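Local coordinates for TipC2 (PDB 6DHX), which probably serves as an immunity protein that protects its producer from a cognate antibacterial toxin exported by the type VII secretion system, at residues Phe22-Tyr33 / Phe81-Ile92. Numbering follows the deposited sequence.
Sequences FDEIYQETEKTY and FSFLNKNNNILI. With SO4 (sulfate ion), chain D.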
loop_
_atom_site.group_PDB
_atom_site.type_symbol
_atom_site.label_atom_id
_atom_site.label_comp_id
_atom_site.label_asym_id
_atom_site.label_seq_id
_atom_site.Cartn_x
_atom_site.Cartn_y
_atom_site.Cartn_z
ATOM N N PHE A 22 8.819 -0.729 -7.230
ATOM C CA PHE A 22 7.382 -0.900 -7.431
ATOM C C PHE A 22 7.104 -1.558 -8.781
ATOM O O PHE A 22 6.215 -2.404 -8.877
ATOM C CB PHE A 22 6.655 0.458 -7.319
ATOM C CG PHE A 22 6.979 1.143 -6.001
ATOM C CD1 PHE A 22 6.447 0.631 -4.807
ATOM C CD2 PHE A 22 7.901 2.158 -5.948
ATOM C CE1 PHE A 22 6.817 1.166 -3.565
ATOM C CE2 PHE A 22 8.291 2.713 -4.693
ATOM C CZ PHE A 22 7.735 2.205 -3.512
ATOM N N ASP A 23 7.840 -1.167 -9.828
ATOM C CA ASP A 23 7.769 -1.915 -11.095
ATOM C C ASP A 23 8.082 -3.389 -10.861
ATOM O O ASP A 23 7.507 -4.273 -11.499
ATOM C CB ASP A 23 8.796 -1.416 -12.120
ATOM C CG ASP A 23 8.444 -0.089 -12.764
ATOM O OD1 ASP A 23 7.268 0.330 -12.832
ATOM O OD2 ASP A 23 9.411 0.553 -13.272
ATOM N N GLU A 24 9.090 -3.667 -10.045
ATOM C CA GLU A 24 9.494 -5.048 -9.843
ATOM C C GLU A 24 8.357 -5.853 -9.210
ATOM O O GLU A 24 8.002 -6.949 -9.675
ATOM C CB GLU A 24 10.765 -5.021 -8.984
ATOM C CG GLU A 24 11.496 -6.268 -8.838
ATOM C CD GLU A 24 12.713 -6.036 -7.941
ATOM O OE1 GLU A 24 12.493 -5.994 -6.712
ATOM O OE2 GLU A 24 13.836 -5.873 -8.485
ATOM N N ILE A 25 7.741 -5.303 -8.167
ATOM C CA ILE A 25 6.586 -5.949 -7.541
ATOM C C ILE A 25 5.430 -6.099 -8.534
ATOM O O ILE A 25 4.812 -7.174 -8.619
ATOM C CB ILE A 25 6.124 -5.169 -6.296
ATOM C CG1 ILE A 25 7.221 -5.172 -5.208
ATOM C CG2 ILE A 25 4.819 -5.793 -5.739
ATOM C CD1 ILE A 25 6.990 -4.054 -4.070
ATOM N N TYR A 26 5.119 -5.030 -9.269
ATOM C CA TYR A 26 4.008 -5.071 -10.219
ATOM C C TYR A 26 4.261 -6.148 -11.278
ATOM O O TYR A 26 3.392 -6.993 -11.556
ATOM C CB TYR A 26 3.843 -3.685 -10.873
ATOM C CG TYR A 26 2.730 -3.620 -11.892
ATOM C CD1 TYR A 26 2.939 -4.064 -13.207
ATOM C CD2 TYR A 26 1.461 -3.090 -11.553
ATOM C CE1 TYR A 26 1.899 -4.013 -14.134
ATOM C CE2 TYR A 26 0.421 -3.044 -12.488
ATOM C CZ TYR A 26 0.656 -3.497 -13.761
ATOM O OH TYR A 26 -0.308 -3.457 -14.719
ATOM N N GLN A 27 5.456 -6.123 -11.882
ATOM C CA GLN A 27 5.720 -7.026 -13.010
ATOM C C GLN A 27 5.829 -8.465 -12.556
ATOM O O GLN A 27 5.397 -9.378 -13.265
ATOM C CB GLN A 27 7.002 -6.583 -13.734
ATOM C CG GLN A 27 6.754 -5.221 -14.429
ATOM C CD GLN A 27 7.962 -4.645 -15.147
ATOM O OE1 GLN A 27 8.158 -3.426 -15.119
ATOM N NE2 GLN A 27 8.780 -5.497 -15.811
ATOM N N GLU A 28 6.476 -8.709 -11.412
ATOM C CA GLU A 28 6.579 -10.111 -11.012
ATOM C C GLU A 28 5.220 -10.633 -10.570
ATOM O O GLU A 28 4.924 -11.818 -10.791
ATOM C CB GLU A 28 7.608 -10.256 -9.905
ATOM C CG GLU A 28 7.840 -11.694 -9.401
ATOM C CD GLU A 28 8.501 -12.645 -10.393
ATOM O OE1 GLU A 28 8.968 -12.227 -11.470
ATOM O OE2 GLU A 28 8.590 -13.833 -10.022
ATOM N N THR A 29 4.395 -9.764 -9.966
ATOM C CA THR A 29 3.048 -10.232 -9.603
ATOM C C THR A 29 2.204 -10.463 -10.832
ATOM O O THR A 29 1.511 -11.473 -10.898
ATOM C CB THR A 29 2.361 -9.261 -8.629
ATOM O OG1 THR A 29 3.198 -9.119 -7.474
ATOM C CG2 THR A 29 0.942 -9.853 -8.205
ATOM N N GLU A 30 2.278 -9.580 -11.845
ATOM C CA GLU A 30 1.484 -9.823 -13.033
ATOM C C GLU A 30 1.940 -11.087 -13.773
ATOM O O GLU A 30 1.114 -11.804 -14.377
ATOM C CB GLU A 30 1.552 -8.583 -13.956
ATOM C CG GLU A 30 0.474 -8.657 -15.058
ATOM C CD GLU A 30 0.927 -9.454 -16.294
ATOM O OE1 GLU A 30 2.156 -9.618 -16.483
ATOM O OE2 GLU A 30 0.058 -9.932 -17.076
ATOM N N LYS A 31 3.246 -11.374 -13.720
ATOM C CA LYS A 31 3.783 -12.556 -14.363
ATOM C C LYS A 31 3.305 -13.840 -13.695
ATOM O O LYS A 31 3.089 -14.836 -14.388
ATOM C CB LYS A 31 5.324 -12.481 -14.340
ATOM C CG LYS A 31 5.989 -13.776 -14.784
ATOM C CD LYS A 31 7.536 -13.634 -14.619
ATOM C CE LYS A 31 8.271 -14.846 -15.145
ATOM N NZ LYS A 31 9.755 -14.621 -15.200
ATOM N N THR A 32 3.125 -13.817 -12.366
ATOM C CA THR A 32 2.915 -15.038 -11.584
ATOM C C THR A 32 1.499 -15.223 -11.041
ATOM O O THR A 32 1.160 -16.359 -10.669
ATOM C CB THR A 32 3.872 -15.094 -10.387
ATOM O OG1 THR A 32 3.635 -14.015 -9.486
ATOM C CG2 THR A 32 5.362 -14.997 -10.883
ATOM N N TYR A 33 0.671 -14.196 -11.046
ATOM C CA TYR A 33 -0.547 -14.323 -10.229
ATOM C C TYR A 33 -1.547 -15.322 -10.771
ATOM O O TYR A 33 -2.374 -15.815 -9.983
ATOM C CB TYR A 33 -1.245 -12.952 -10.035
ATOM C CG TYR A 33 -2.076 -12.449 -11.204
ATOM C CD1 TYR A 33 -1.455 -12.069 -12.409
ATOM C CD2 TYR A 33 -3.482 -12.348 -11.115
ATOM C CE1 TYR A 33 -2.192 -11.550 -13.472
ATOM C CE2 TYR A 33 -4.210 -11.826 -12.179
ATOM C CZ TYR A 33 -3.561 -11.421 -13.338
ATOM O OH TYR A 33 -4.300 -10.908 -14.395
ATOM N N PHE A 81 -3.579 -4.853 -6.557
ATOM C CA PHE A 81 -3.022 -4.717 -7.903
ATOM C C PHE A 81 -4.120 -4.398 -8.906
ATOM O O PHE A 81 -5.154 -5.080 -8.905
ATOM C CB PHE A 81 -2.352 -6.042 -8.300
ATOM C CG PHE A 81 -1.116 -6.312 -7.523
ATOM C CD1 PHE A 81 -1.188 -6.874 -6.252
ATOM C CD2 PHE A 81 0.134 -5.952 -8.034
ATOM C CE1 PHE A 81 -0.023 -7.116 -5.471
ATOM C CE2 PHE A 81 1.300 -6.172 -7.275
ATOM C CZ PHE A 81 1.215 -6.740 -5.967
ATOM N N SER A 82 -3.920 -3.358 -9.729
ATOM C CA SER A 82 -4.889 -3.007 -10.771
ATOM C C SER A 82 -4.145 -3.148 -12.082
ATOM O O SER A 82 -3.324 -2.291 -12.430
ATOM C CB SER A 82 -5.452 -1.591 -10.616
ATOM O OG SER A 82 -6.145 -1.480 -9.383
ATOM N N PHE A 83 -4.395 -4.243 -12.779
ATOM C CA PHE A 83 -3.675 -4.489 -14.026
ATOM C C PHE A 83 -4.427 -4.030 -15.262
ATOM O O PHE A 83 -3.807 -3.823 -16.321
ATOM C CB PHE A 83 -3.414 -5.990 -14.207
ATOM C CG PHE A 83 -2.566 -6.619 -13.157
ATOM C CD1 PHE A 83 -1.359 -6.046 -12.764
ATOM C CD2 PHE A 83 -2.956 -7.856 -12.594
ATOM C CE1 PHE A 83 -0.554 -6.663 -11.814
ATOM C CE2 PHE A 83 -2.165 -8.461 -11.641
ATOM C CZ PHE A 83 -0.957 -7.885 -11.251
ATOM N N LEU A 84 -5.746 -3.927 -15.181
ATOM C CA LEU A 84 -6.569 -3.849 -16.381
ATOM C C LEU A 84 -7.005 -2.434 -16.752
ATOM O O LEU A 84 -7.470 -2.234 -17.879
ATOM C CB LEU A 84 -7.842 -4.695 -16.186
ATOM C CG LEU A 84 -7.861 -6.159 -16.604
ATOM C CD1 LEU A 84 -6.558 -6.880 -16.364
ATOM C CD2 LEU A 84 -9.058 -6.894 -15.953
ATOM N N ASN A 85 -6.952 -1.479 -15.831
ATOM C CA ASN A 85 -7.526 -0.157 -16.072
ATOM C C ASN A 85 -6.484 0.769 -16.714
ATOM O O ASN A 85 -5.306 0.426 -16.827
ATOM C CB ASN A 85 -8.038 0.452 -14.770
ATOM C CG ASN A 85 -6.951 0.579 -13.719
ATOM O OD1 ASN A 85 -6.032 -0.260 -13.656
ATOM N ND2 ASN A 85 -7.045 1.609 -12.881
ATOM N N LYS A 86 -6.932 1.959 -17.127
ATOM C CA LYS A 86 -6.023 2.881 -17.815
ATOM C C LYS A 86 -4.978 3.429 -16.859
ATOM O O LYS A 86 -3.825 3.639 -17.248
ATOM C CB LYS A 86 -6.804 4.026 -18.451
ATOM C CG LYS A 86 -7.595 3.605 -19.675
ATOM C CD LYS A 86 -8.384 4.807 -20.211
ATOM C CE LYS A 86 -9.223 4.399 -21.412
ATOM N NZ LYS A 86 -10.084 5.531 -21.868
ATOM N N ASN A 87 -5.360 3.667 -15.612
ATOM C CA ASN A 87 -4.416 4.143 -14.591
ATOM C C ASN A 87 -3.920 2.965 -13.747
ATOM O O ASN A 87 -4.127 2.844 -12.510
ATOM C CB ASN A 87 -5.083 5.226 -13.728
ATOM C CG ASN A 87 -4.056 6.060 -12.968
ATOM O OD1 ASN A 87 -2.887 6.136 -13.366
ATOM N ND2 ASN A 87 -4.472 6.648 -11.858
ATOM N N ASN A 88 -3.240 2.043 -14.416
ATOM C CA ASN A 88 -2.932 0.798 -13.741
ATOM C C ASN A 88 -1.824 1.028 -12.712
ATOM O O ASN A 88 -1.046 1.967 -12.824
ATOM C CB ASN A 88 -2.550 -0.267 -14.763
ATOM C CG ASN A 88 -1.330 0.131 -15.619
ATOM O OD1 ASN A 88 -1.208 1.269 -16.087
ATOM N ND2 ASN A 88 -0.438 -0.841 -15.853
ATOM N N ASN A 89 -1.808 0.212 -11.655
ATOM C CA ASN A 89 -1.077 0.648 -10.462
ATOM C C ASN A 89 -0.958 -0.508 -9.473
ATOM O O ASN A 89 -1.650 -1.520 -9.581
ATOM C CB ASN A 89 -1.781 1.862 -9.780
ATOM C CG ASN A 89 -3.149 1.507 -9.159
ATOM O OD1 ASN A 89 -3.207 1.019 -8.027
ATOM N ND2 ASN A 89 -4.260 1.763 -9.911
ATOM N N ILE A 90 -0.059 -0.333 -8.499
ATOM C CA ILE A 90 -0.080 -1.089 -7.246
ATOM C C ILE A 90 -0.423 -0.100 -6.158
ATOM O O ILE A 90 0.048 1.046 -6.179
ATOM C CB ILE A 90 1.277 -1.709 -6.890
ATOM C CG1 ILE A 90 1.919 -2.402 -8.035
ATOM C CG2 ILE A 90 1.209 -2.517 -5.630
ATOM C CD1 ILE A 90 3.298 -1.785 -8.138
ATOM N N LEU A 91 -1.232 -0.534 -5.204
ATOM C CA LEU A 91 -1.596 0.315 -4.063
ATOM C C LEU A 91 -1.181 -0.435 -2.809
ATOM O O LEU A 91 -1.669 -1.548 -2.573
ATOM C CB LEU A 91 -3.095 0.582 -4.044
ATOM C CG LEU A 91 -3.554 1.153 -2.691
ATOM C CD1 LEU A 91 -3.057 2.637 -2.554
ATOM C CD2 LEU A 91 -5.049 1.081 -2.627
ATOM N N ILE A 92 -0.281 0.160 -2.018
ATOM C CA ILE A 92 0.102 -0.364 -0.708
ATOM C C ILE A 92 -0.552 0.558 0.313
ATOM O O ILE A 92 -0.321 1.765 0.277
ATOM C CB ILE A 92 1.631 -0.363 -0.526
ATOM C CG1 ILE A 92 2.292 -1.271 -1.588
ATOM C CG2 ILE A 92 2.012 -0.727 0.947
ATOM C CD1 ILE A 92 3.807 -0.958 -1.743
HETATM S S SO4 D . 2.166 -1.576 -18.337
HETATM O O1 SO4 D . 2.013 -0.872 -17.077
HETATM O O2 SO4 D . 3.075 -0.878 -19.213
HETATM O O3 SO4 D . 0.846 -1.716 -18.929
HETATM O O4 SO4 D . 2.780 -2.827 -18.079
#
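Tyr26, Phe83 and Tyr33 form an aromatic cluster where helix 21-32 packs on the hairpin of strands 74-82 and 89-99. Phe83 turns its edge to one face of Tyr26, a T-shaped pair with planes at 84° and CD1 of Phe83 3.4 Å from CZ of Tyr26. CE2 of Phe83 sits over the centre of the Tyr33 ring, the two planes inclined at 48°. CG of Glu30 lies over a face of Phe83, 3.9 Å from the ring centroid, as a CH-pi contact.

Thr29 does the same for Phe81, its CG2 3.7 Å from the ring centroid, while CG2 of Ile25 meets the Phe81 edge. The rotamer that sets Thr29 CG2 anti to the backbone N, over Phe81, leaves OG1 anti to the carbonyl carbon, where it donates to Ile25 O (2.8 Å). Ile90 CD1 packs 3.4 Å from Tyr26 CB.

The one hydrogen bond across the interface runs from Asn88 ND2 to Tyr26 OH (2.9 Å, 164° at the hydrogen), with OH nearly in the amide plane. ND2 also donates to O1 of a sulfate (2.7 Å), probably from the crystallisation liquor, which Arg112 NH2 also hydrogen-bonds.

Aromatic and aliphatic packing thus holds the helix against the hairpin, and the Asn88 bond fixes the Tyr26 hydroxyl beside the point where the loop re-enters strand 89-99.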